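Local structure of enoyl-CoA hydratase/isomerase (3LAO) at residues 18-23 / 51-57; 121-126 / 151-157; 103-107 / 219-223. The protein probably hydrates an enoyl-CoA, possibly the thioester of a steroid side chain, as a homotrimer of the crotonase-like enoyl-CoA hydratase/isomerase family. Residues are numbered along the deposited sequence.

Contact 1 (18-23 / 51-57); sequences QRGHLF and YERSEES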
loop_
_atom_site.group_PDB
_atom_site.type_symbol
_atom_site.label_atom_id
_atom_site.label_comp_id
_atom_site.label_asym_id
_atom_site.label_seq_id
_atom_site.Cartn_x
_atom_site.Cartn_y
_atom_site.Cartn_z
ATOM N N GLN B 18 5.773 31.308 14.197
ATOM C CA GLN B 18 6.983 31.034 13.447
ATOM C C GLN B 18 8.035 30.786 14.479
ATOM O O GLN B 18 8.229 31.606 15.377
ATOM C CB GLN B 18 7.360 32.248 12.593
ATOM C CG GLN B 18 8.470 32.014 11.590
ATOM C CD GLN B 18 7.985 31.227 10.390
ATOM O OE1 GLN B 18 7.003 31.635 9.752
ATOM N NE2 GLN B 18 8.647 30.072 10.087
ATOM N N ARG B 19 8.685 29.636 14.393
ATOM C CA ARG B 19 9.796 29.348 15.271
ATOM C C ARG B 19 11.013 28.841 14.462
ATOM O O ARG B 19 11.156 27.645 14.194
ATOM C CB ARG B 19 9.340 28.373 16.343
ATOM C CG ARG B 19 10.325 28.221 17.460
ATOM C CD ARG B 19 9.924 27.110 18.399
ATOM N NE ARG B 19 8.667 27.432 19.057
ATOM C CZ ARG B 19 8.090 26.652 19.968
ATOM N NH1 ARG B 19 8.664 25.506 20.329
ATOM N NH2 ARG B 19 6.930 27.007 20.512
ATOM N N GLY B 20 11.895 29.766 14.079
ATOM C CA GLY B 20 12.913 29.484 13.090
ATOM C C GLY B 20 12.290 29.050 11.783
ATOM O O GLY B 20 11.409 29.744 11.256
ATOM N N HIS B 21 12.718 27.897 11.261
ATOM C CA HIS B 21 12.130 27.386 10.030
ATOM C C HIS B 21 10.828 26.595 10.282
ATOM O O HIS B 21 10.247 26.014 9.347
ATOM C CB HIS B 21 13.165 26.528 9.240
ATOM C CG HIS B 21 14.325 27.319 8.730
ATOM N ND1 HIS B 21 15.638 26.948 8.947
ATOM C CD2 HIS B 21 14.374 28.494 8.053
ATOM C CE1 HIS B 21 16.441 27.853 8.410
ATOM N NE2 HIS B 21 15.700 28.801 7.860
ATOM N N LEU B 22 10.378 26.531 11.535
ATOM C CA LEU B 22 9.152 25.777 11.834
ATOM C C LEU B 22 7.915 26.689 11.909
ATOM O O LEU B 22 7.979 27.826 12.423
ATOM C CB LEU B 22 9.287 25.001 13.141
ATOM C CG LEU B 22 10.477 24.056 13.260
ATOM C CD1 LEU B 22 10.276 23.182 14.435
ATOM C CD2 LEU B 22 10.648 23.222 11.969
ATOM N N PHE B 23 6.799 26.192 11.386
ATOM C CA PHE B 23 5.559 26.957 11.378
ATOM C C PHE B 23 4.571 26.188 12.276
ATOM O O PHE B 23 4.120 25.073 11.931
ATOM C CB PHE B 23 5.038 27.170 9.934
ATOM C CG PHE B 23 3.898 28.148 9.837
ATOM C CD1 PHE B 23 2.595 27.731 9.930
ATOM C CD2 PHE B 23 4.137 29.494 9.705
ATOM C CE1 PHE B 23 1.556 28.638 9.898
ATOM C CE2 PHE B 23 3.104 30.392 9.659
ATOM C CZ PHE B 23 1.809 29.950 9.764
ATOM N N TYR B 51 1.390 29.172 5.714
ATOM C CA TYR B 51 2.566 28.298 5.715
ATOM C C TYR B 51 3.070 28.082 4.277
ATOM O O TYR B 51 4.242 28.264 4.000
ATOM C CB TYR B 51 2.245 26.941 6.359
ATOM C CG TYR B 51 3.300 25.826 6.139
ATOM C CD1 TYR B 51 4.608 26.002 6.539
ATOM C CD2 TYR B 51 2.937 24.585 5.593
ATOM C CE1 TYR B 51 5.568 25.003 6.348
ATOM C CE2 TYR B 51 3.867 23.580 5.410
ATOM C CZ TYR B 51 5.189 23.798 5.791
ATOM O OH TYR B 51 6.122 22.820 5.627
ATOM N N GLU B 52 2.183 27.700 3.365
ATOM C CA GLU B 52 2.568 27.544 1.964
ATOM C C GLU B 52 3.291 28.769 1.389
ATOM O O GLU B 52 4.221 28.646 0.584
ATOM C CB GLU B 52 1.354 27.244 1.095
ATOM C CG GLU B 52 0.780 25.847 1.284
ATOM C CD GLU B 52 1.670 24.786 0.670
ATOM O OE1 GLU B 52 1.977 23.796 1.385
ATOM O OE2 GLU B 52 2.066 24.963 -0.519
ATOM N N ARG B 53 2.860 29.958 1.773
ATOM C CA ARG B 53 3.426 31.167 1.168
ATOM C C ARG B 53 4.587 31.735 1.963
ATOM O O ARG B 53 5.179 32.708 1.544
ATOM C CB ARG B 53 2.347 32.238 0.981
ATOM C CG ARG B 53 1.508 32.020 -0.258
ATOM C CD ARG B 53 0.353 32.989 -0.294
ATOM N NE ARG B 53 -0.884 32.338 0.114
ATOM C CZ ARG B 53 -1.479 32.527 1.275
ATOM N NH1 ARG B 53 -2.606 31.893 1.521
ATOM N NH2 ARG B 53 -0.950 33.357 2.170
ATOM N N SER B 54 4.873 31.130 3.116
ATOM C CA SER B 54 5.967 31.517 4.009
ATOM C C SER B 54 7.304 30.927 3.525
ATOM O O SER B 54 7.690 29.806 3.861
ATOM C CB SER B 54 5.674 31.006 5.396
ATOM O OG SER B 54 6.609 31.467 6.338
ATOM N N GLU B 55 7.994 31.728 2.728
ATOM C CA GLU B 55 9.309 31.448 2.196
ATOM C C GLU B 55 10.261 30.678 3.089
ATOM O O GLU B 55 10.997 29.840 2.599
ATOM C CB GLU B 55 9.964 32.782 1.843
ATOM C CG GLU B 55 9.227 33.556 0.765
ATOM C CD GLU B 55 9.239 32.833 -0.576
ATOM O OE1 GLU B 55 8.805 31.655 -0.638
ATOM O OE2 GLU B 55 9.685 33.446 -1.571
ATOM N N GLU B 56 10.275 31.002 4.379
ATOM C CA GLU B 56 11.261 30.477 5.314
ATOM C C GLU B 56 10.701 29.410 6.239
ATOM O O GLU B 56 11.380 28.946 7.155
ATOM C CB GLU B 56 11.852 31.601 6.171
ATOM C CG GLU B 56 11.336 33.002 5.843
ATOM C CD GLU B 56 10.042 33.366 6.572
ATOM O OE1 GLU B 56 9.161 33.999 5.939
ATOM O OE2 GLU B 56 9.914 33.034 7.775
ATOM N N SER B 57 9.455 29.027 6.050
ATOM C CA SER B 57 8.972 27.916 6.832
ATOM C C SER B 57 9.325 26.686 6.017
ATOM O O SER B 57 9.092 26.641 4.815
ATOM C CB SER B 57 7.471 28.035 7.044
ATOM O OG SER B 57 7.154 29.246 7.730
#
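Gln18 reaches across to the chain leaving helix 38-53 by folding back on itself: with chi1 t and chi2 p its amide curls back to the turn, NE2 donating both to Gly20 O (3.0 Å) in its own segment and to Ser57 OG (2.9 Å) in the other. Ser57, in the m rotamer, passes the chain of polar contacts on, its OG sharing a 2.7 Å hydrogen bond with OG of Ser54, a t rotamer. Glu56 has an almost eclipsed chi1 of -2°, which swings its carboxylate back over the Gln18 amide, with OE2 3.7 Å from CD of Gln18. The first segment is a tight beta hairpin: a type II' turn from Arg19 to Leu22, with Gly20 at the position whose positive phi suits glycine, joins strand 14-19 to strand 22-27. The latter opens the beta-alpha-beta crossover that continues through helix 38-53 to strand 59-64, so the contact sets the hairpin end against the helix-to-strand connection, itself a type I turn from Ser54 to Ser57. Here the backbones come close, with His21 O 3.4 Å from Ser57 CA, and the edge of the m-rotamer His21 ring brings CD2 to 3.2 Å from Glu56 O. Deeper in, Phe23 and Tyr51 are both t; their rings slide past each other at 5.9 Å between centroids, while Tyr51 CB makes a CH-pi contact over the Phe23 face, 4.1 Å from its centroid.

Contact 2 (121-126 / 151-157); sequences IELMLN and GGSTVRF
Three side chains, Glu122, Arg156 and Leu125, carry most of the interface between the end of helix 119-125 and the loop that leads into helix 156-161. Residues 121-125 are helical, with Leu125 N bonded to Ile121 O at 2.9 Å. The opposing chain starts at Gly151 with positive phi (61/15), runs extended through Gly152 (-55/164), Ser153 (-60/148) and Thr154 (-127/179), and turns helical by Arg156 (-61/-44). In register, Glu122 CA lies 5.7 Å from Gly151 CA and Leu125 CA 6.5 Å from Arg156 CA. Glu122 (chi1 -126°, between wells; chi2 m) lies along the loop: CB is 3.7 Å from Gly151 O, CG 3.4 Å from Gly152 O and only 2.9 Å from Thr154 OG1. Its OE1 sits 2.9 Å from Thr154 OG1 and forms a salt bridge, with a weak hydrogen bond, to Arg156 NH1 at 3.2 Å. Arg156 (chi1 m, chi2 -145°, chi3 t) extends past Leu125, CB to CB 4.0 Å and CD 3.4 Å from Leu125 O, until Asn126 OD1 lies over its guanidinium face, 2.9 Å from NH1. The stronger partner of Arg156 is Asp227, in salt bridge with NE. Leu125 (m, t) brings CD1 to 4.1 Å from Phe157 CB. In crotonase-fold relatives this helix points its N-terminus at the thioester carbonyl, and helix 119-125 probably does so here. Around it, Phe157 meets helix 163-170 and, with Ile121, Phe176 of strand 175-177, while Ile121 also touches Phe138 of strand 137-139.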
loop_
_atom_site.group_PDB
_atom_site.type_symbol
_atom_site.label_atom_id
_atom_site.label_comp_id
_atom_site.label_asym_id
_atom_site.label_seq_id
_atom_site.Cartn_x
_atom_site.Cartn_y
_atom_site.Cartn_z
ATOM N N ILE B 121 -8.738 11.768 12.712
ATOM C CA ILE B 121 -8.071 10.675 12.014
ATOM C C ILE B 121 -7.624 11.104 10.620
ATOM O O ILE B 121 -6.442 11.023 10.285
ATOM C CB ILE B 121 -8.983 9.441 11.893
ATOM C CG1 ILE B 121 -9.310 8.881 13.279
ATOM C CG2 ILE B 121 -8.329 8.378 11.024
ATOM C CD1 ILE B 121 -10.267 7.710 13.254
ATOM N N GLU B 122 -8.575 11.559 9.812
ATOM C CA GLU B 122 -8.299 11.909 8.425
ATOM C C GLU B 122 -7.328 13.067 8.376
ATOM O O GLU B 122 -6.495 13.163 7.486
ATOM C CB GLU B 122 -9.587 12.266 7.683
ATOM C CG GLU B 122 -9.790 11.444 6.372
ATOM C CD GLU B 122 -9.030 12.053 5.145
ATOM O OE1 GLU B 122 -7.856 11.667 4.899
ATOM O OE2 GLU B 122 -9.608 12.906 4.417
ATOM N N LEU B 123 -7.413 13.933 9.373
ATOM C CA LEU B 123 -6.561 15.093 9.409
ATOM C C LEU B 123 -5.152 14.584 9.664
ATOM O O LEU B 123 -4.191 15.017 9.035
ATOM C CB LEU B 123 -7.021 16.003 10.529
ATOM C CG LEU B 123 -6.440 17.396 10.645
ATOM C CD1 LEU B 123 -6.594 18.132 9.318
ATOM C CD2 LEU B 123 -7.169 18.110 11.778
HETATM N N MSE B 124 -5.054 13.613 10.559
HETATM C CA MSE B 124 -3.781 13.018 10.884
HETATM C C MSE B 124 -3.129 12.270 9.718
HETATM O O MSE B 124 -1.909 12.286 9.569
HETATM C CB MSE B 124 -3.975 12.070 12.046
HETATM C CG MSE B 124 -2.704 11.604 12.635
HETATM SE SE MSE B 124 -3.088 10.291 13.991
HETATM C CE MSE B 124 -3.753 8.849 12.871
ATOM N N LEU B 125 -3.929 11.616 8.883
ATOM C CA LEU B 125 -3.366 10.813 7.788
ATOM C C LEU B 125 -2.967 11.664 6.587
ATOM O O LEU B 125 -2.435 11.157 5.624
ATOM C CB LEU B 125 -4.353 9.760 7.312
ATOM C CG LEU B 125 -4.789 8.722 8.338
ATOM C CD1 LEU B 125 -5.993 7.922 7.813
ATOM C CD2 LEU B 125 -3.593 7.835 8.658
ATOM N N ASN B 126 -3.268 12.949 6.637
ATOM C CA ASN B 126 -2.885 13.843 5.594
ATOM C C ASN B 126 -1.499 14.424 5.876
ATOM O O ASN B 126 -0.964 15.211 5.116
ATOM C CB ASN B 126 -3.905 14.962 5.498
ATOM C CG ASN B 126 -3.719 15.803 4.256
ATOM O OD1 ASN B 126 -3.852 15.298 3.134
ATOM N ND2 ASN B 126 -3.384 17.084 4.440
ATOM N N GLY B 151 -14.049 15.512 6.362
ATOM C CA GLY B 151 -13.179 14.609 7.084
ATOM C C GLY B 151 -13.729 13.200 6.995
ATOM O O GLY B 151 -13.319 12.319 7.751
ATOM N N GLY B 152 -14.668 12.996 6.070
ATOM C CA GLY B 152 -15.225 11.682 5.817
ATOM C C GLY B 152 -14.111 10.700 5.519
ATOM O O GLY B 152 -12.978 11.098 5.228
ATOM N N SER B 153 -14.429 9.410 5.590
ATOM C CA SER B 153 -13.428 8.356 5.393
ATOM C C SER B 153 -12.747 8.373 4.021
ATOM O O SER B 153 -13.347 8.718 2.999
ATOM C CB SER B 153 -14.025 6.972 5.663
ATOM O OG SER B 153 -13.123 5.957 5.255
ATOM N N THR B 154 -11.488 7.966 4.009
ATOM C CA THR B 154 -10.665 8.168 2.843
ATOM C C THR B 154 -10.030 6.892 2.397
ATOM O O THR B 154 -10.199 5.861 3.020
ATOM C CB THR B 154 -9.530 9.133 3.171
ATOM O OG1 THR B 154 -9.365 9.185 4.600
ATOM C CG2 THR B 154 -9.853 10.507 2.615
ATOM N N VAL B 155 -9.268 6.990 1.319
ATOM C CA VAL B 155 -8.438 5.898 0.855
ATOM C C VAL B 155 -7.144 5.792 1.657
ATOM O O VAL B 155 -6.457 4.752 1.610
ATOM C CB VAL B 155 -8.041 6.144 -0.570
ATOM C CG1 VAL B 155 -8.125 4.843 -1.361
ATOM C CG2 VAL B 155 -8.950 7.218 -1.125
ATOM N N ARG B 156 -6.804 6.871 2.365
ATOM C CA ARG B 156 -5.563 6.922 3.120
ATOM C C ARG B 156 -5.554 5.836 4.186
ATOM O O ARG B 156 -4.553 5.125 4.364
ATOM C CB ARG B 156 -5.334 8.314 3.714
ATOM C CG ARG B 156 -5.342 9.378 2.626
ATOM C CD ARG B 156 -4.367 10.529 2.871
ATOM N NE ARG B 156 -4.468 11.501 1.782
ATOM C CZ ARG B 156 -5.120 12.663 1.835
ATOM N NH1 ARG B 156 -5.733 13.061 2.967
ATOM N NH2 ARG B 156 -5.160 13.429 0.739
ATOM N N PHE B 157 -6.681 5.683 4.874
ATOM C CA PHE B 157 -6.792 4.662 5.897
ATOM C C PHE B 157 -6.452 3.249 5.312
ATOM O O PHE B 157 -5.542 2.571 5.815
ATOM C CB PHE B 157 -8.178 4.739 6.526
ATOM C CG PHE B 157 -8.256 4.149 7.913
ATOM C CD1 PHE B 157 -7.427 3.105 8.287
ATOM C CD2 PHE B 157 -9.186 4.617 8.822
ATOM C CE1 PHE B 157 -7.511 2.546 9.534
ATOM C CE2 PHE B 157 -9.285 4.056 10.078
ATOM C CZ PHE B 157 -8.446 3.007 10.429
#

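Contact 3 (103-107 / 219-223); sequences RRSKP and LQSAF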
loop_
_atom_site.group_PDB
_atom_site.type_symbol
_atom_site.label_atom_id
_atom_site.label_comp_id
_atom_site.label_asym_id
_atom_site.label_seq_id
_atom_site.Cartn_x
_atom_site.Cartn_y
_atom_site.Cartn_z
ATOM N N ARG B 103 -3.351 21.426 -3.199
ATOM C CA ARG B 103 -2.765 20.550 -2.217
ATOM C C ARG B 103 -1.539 21.271 -1.650
ATOM O O ARG B 103 -0.904 22.096 -2.349
ATOM C CB ARG B 103 -2.395 19.244 -2.925
ATOM C CG ARG B 103 -1.344 18.382 -2.251
ATOM C CD ARG B 103 -0.410 17.753 -3.299
ATOM N NE ARG B 103 -1.069 16.830 -4.226
ATOM C CZ ARG B 103 -0.588 16.471 -5.422
ATOM N NH1 ARG B 103 0.564 16.979 -5.873
ATOM N NH2 ARG B 103 -1.270 15.605 -6.173
ATOM N N ARG B 104 -1.215 20.993 -0.390
ATOM C CA ARG B 104 0.035 21.497 0.157
ATOM C C ARG B 104 1.199 20.994 -0.687
ATOM O O ARG B 104 1.076 20.068 -1.494
ATOM C CB ARG B 104 0.234 21.075 1.616
ATOM C CG ARG B 104 0.437 19.578 1.829
ATOM C CD ARG B 104 0.507 19.222 3.344
ATOM N NE ARG B 104 0.441 17.773 3.490
ATOM C CZ ARG B 104 1.513 16.979 3.568
ATOM N NH1 ARG B 104 2.731 17.516 3.546
ATOM N NH2 ARG B 104 1.376 15.651 3.687
ATOM N N SER B 105 2.350 21.605 -0.503
ATOM C CA SER B 105 3.505 21.166 -1.242
ATOM C C SER B 105 4.739 21.178 -0.355
ATOM O O SER B 105 5.828 20.991 -0.839
ATOM C CB SER B 105 3.687 22.089 -2.445
ATOM O OG SER B 105 3.881 23.408 -2.007
ATOM N N LYS B 106 4.554 21.456 0.932
ATOM C CA LYS B 106 5.607 21.414 1.934
ATOM C C LYS B 106 5.185 20.467 3.060
ATOM O O LYS B 106 4.040 20.055 3.120
ATOM C CB LYS B 106 5.865 22.803 2.488
ATOM C CG LYS B 106 6.386 23.756 1.461
ATOM C CD LYS B 106 7.023 24.967 2.151
ATOM C CE LYS B 106 6.081 26.144 2.265
ATOM N NZ LYS B 106 6.743 27.169 3.134
ATOM N N PRO B 107 6.133 20.084 3.923
ATOM C CA PRO B 107 5.891 18.979 4.861
ATOM C C PRO B 107 5.008 19.334 6.019
ATOM O O PRO B 107 5.032 20.443 6.468
ATOM C CB PRO B 107 7.304 18.640 5.386
ATOM C CG PRO B 107 8.201 19.094 4.298
ATOM C CD PRO B 107 7.573 20.348 3.750
ATOM N N LEU B 219 8.255 15.340 -2.105
ATOM C CA LEU B 219 6.808 15.325 -1.800
ATOM C C LEU B 219 6.019 15.239 -3.072
ATOM O O LEU B 219 5.045 14.472 -3.170
ATOM C CB LEU B 219 6.340 16.552 -1.026
ATOM C CG LEU B 219 6.607 16.467 0.464
ATOM C CD1 LEU B 219 6.430 17.821 1.084
ATOM C CD2 LEU B 219 5.712 15.429 1.155
ATOM N N GLN B 220 6.447 16.034 -4.043
ATOM C CA GLN B 220 5.782 16.075 -5.347
ATOM C C GLN B 220 5.848 14.712 -6.053
ATOM O O GLN B 220 4.834 14.269 -6.604
ATOM C CB GLN B 220 6.325 17.206 -6.242
ATOM C CG GLN B 220 5.463 17.506 -7.453
ATOM C CD GLN B 220 4.126 18.120 -7.045
ATOM O OE1 GLN B 220 3.991 18.685 -5.944
ATOM N NE2 GLN B 220 3.132 18.005 -7.921
ATOM N N SER B 221 6.985 14.009 -6.007
ATOM C CA SER B 221 6.969 12.629 -6.561
ATOM C C SER B 221 6.025 11.681 -5.824
ATOM O O SER B 221 5.314 10.891 -6.438
ATOM C CB SER B 221 8.355 12.016 -6.563
ATOM O OG SER B 221 9.153 12.762 -7.427
ATOM N N ALA B 222 6.029 11.761 -4.499
ATOM C CA ALA B 222 5.246 10.837 -3.677
ATOM C C ALA B 222 3.753 11.055 -3.906
ATOM O O ALA B 222 2.992 10.087 -4.085
ATOM C CB ALA B 222 5.622 10.993 -2.197
ATOM N N PHE B 223 3.365 12.331 -3.990
ATOM C CA PHE B 223 1.982 12.727 -4.190
ATOM C C PHE B 223 1.351 12.187 -5.473
ATOM O O PHE B 223 0.157 12.329 -5.647
ATOM C CB PHE B 223 1.819 14.248 -4.127
ATOM C CG PHE B 223 1.817 14.828 -2.715
ATOM C CD1 PHE B 223 1.138 14.211 -1.684
ATOM C CD2 PHE B 223 2.442 16.030 -2.448
ATOM C CE1 PHE B 223 1.132 14.751 -0.397
ATOM C CE2 PHE B 223 2.432 16.573 -1.174
ATOM C CZ PHE B 223 1.790 15.922 -0.140
#
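Leu219, in the last turns of helix 212-222, points its side chain at the loop that precedes strand 108-112. Its CD1 fits against the Lys106-Pro107 junction, 3.5 Å from Lys106 C and 3.8 Å from Pro107 CD, and 3.8 Å from Ser105 O, while Leu219 CD2 lies 4.4 Å from Arg104 NH1. One residue on, Gln220, whose CA-to-CB bond points sideways, brings NE2 to 3.4 Å from Arg103 NH1, two donors and so no hydrogen bond. Phe223, whose N closes a helical hydrogen bond to Leu219 O at 2.8 Å, has more of its surface covered by the loop than any other residue of its segment. Arg103 lays its aliphatic part over the ring, CD making a CH-pi contact 3.7 Å from the centroid, while Phe223 CZ sits over the guanidinium face of Arg104, 3.9 Å from NH2. That guanidinium is held in place by a salt bridge to Asp128, and Arg104 NH1 also donates to Lys106 O (2.9 Å). No hydrogen bond joins the two segments; apolar contacts, the aliphatic part of Arg103 and the guanidinium face of Arg104 hold them together. Trp163 of a neighbouring subunit meets the Phe223 ring, with planes at about 20°, and Leu171 of that subunit packs on Leu219, placing helix 212-222, in the C-terminal part of the chain, between the loop before strand 108-112 and a neighbouring subunit, as in the trimers of crotonase-fold enzymes.

Overall arrangement
Burial increases from contact 1, partly exposed at the hairpin end of the larger sheet, its centre about 19 Å from the centre of the chain, through contact 3 (about 14 Å) to contact 2 (about 7 Å). Segment 103-107 is the common neighbour: Glu52 OE2 bonds Ser105 OG at 2.8 Å, and Arg104 NH2 bonds Asn126 O at 2.8 Å, whereas contacts 1 and 2 do not touch. An amide-hydroxyl hydrogen bond and Phe23-Tyr51 packing join the segments of contact 1; a salt bridge with a weak hydrogen bond, beside apolar packing, those of contact 2; arginine-aromatic and apolar packing those of contact 3. Other subunits touch contacts 2 and 3 but not contact 1.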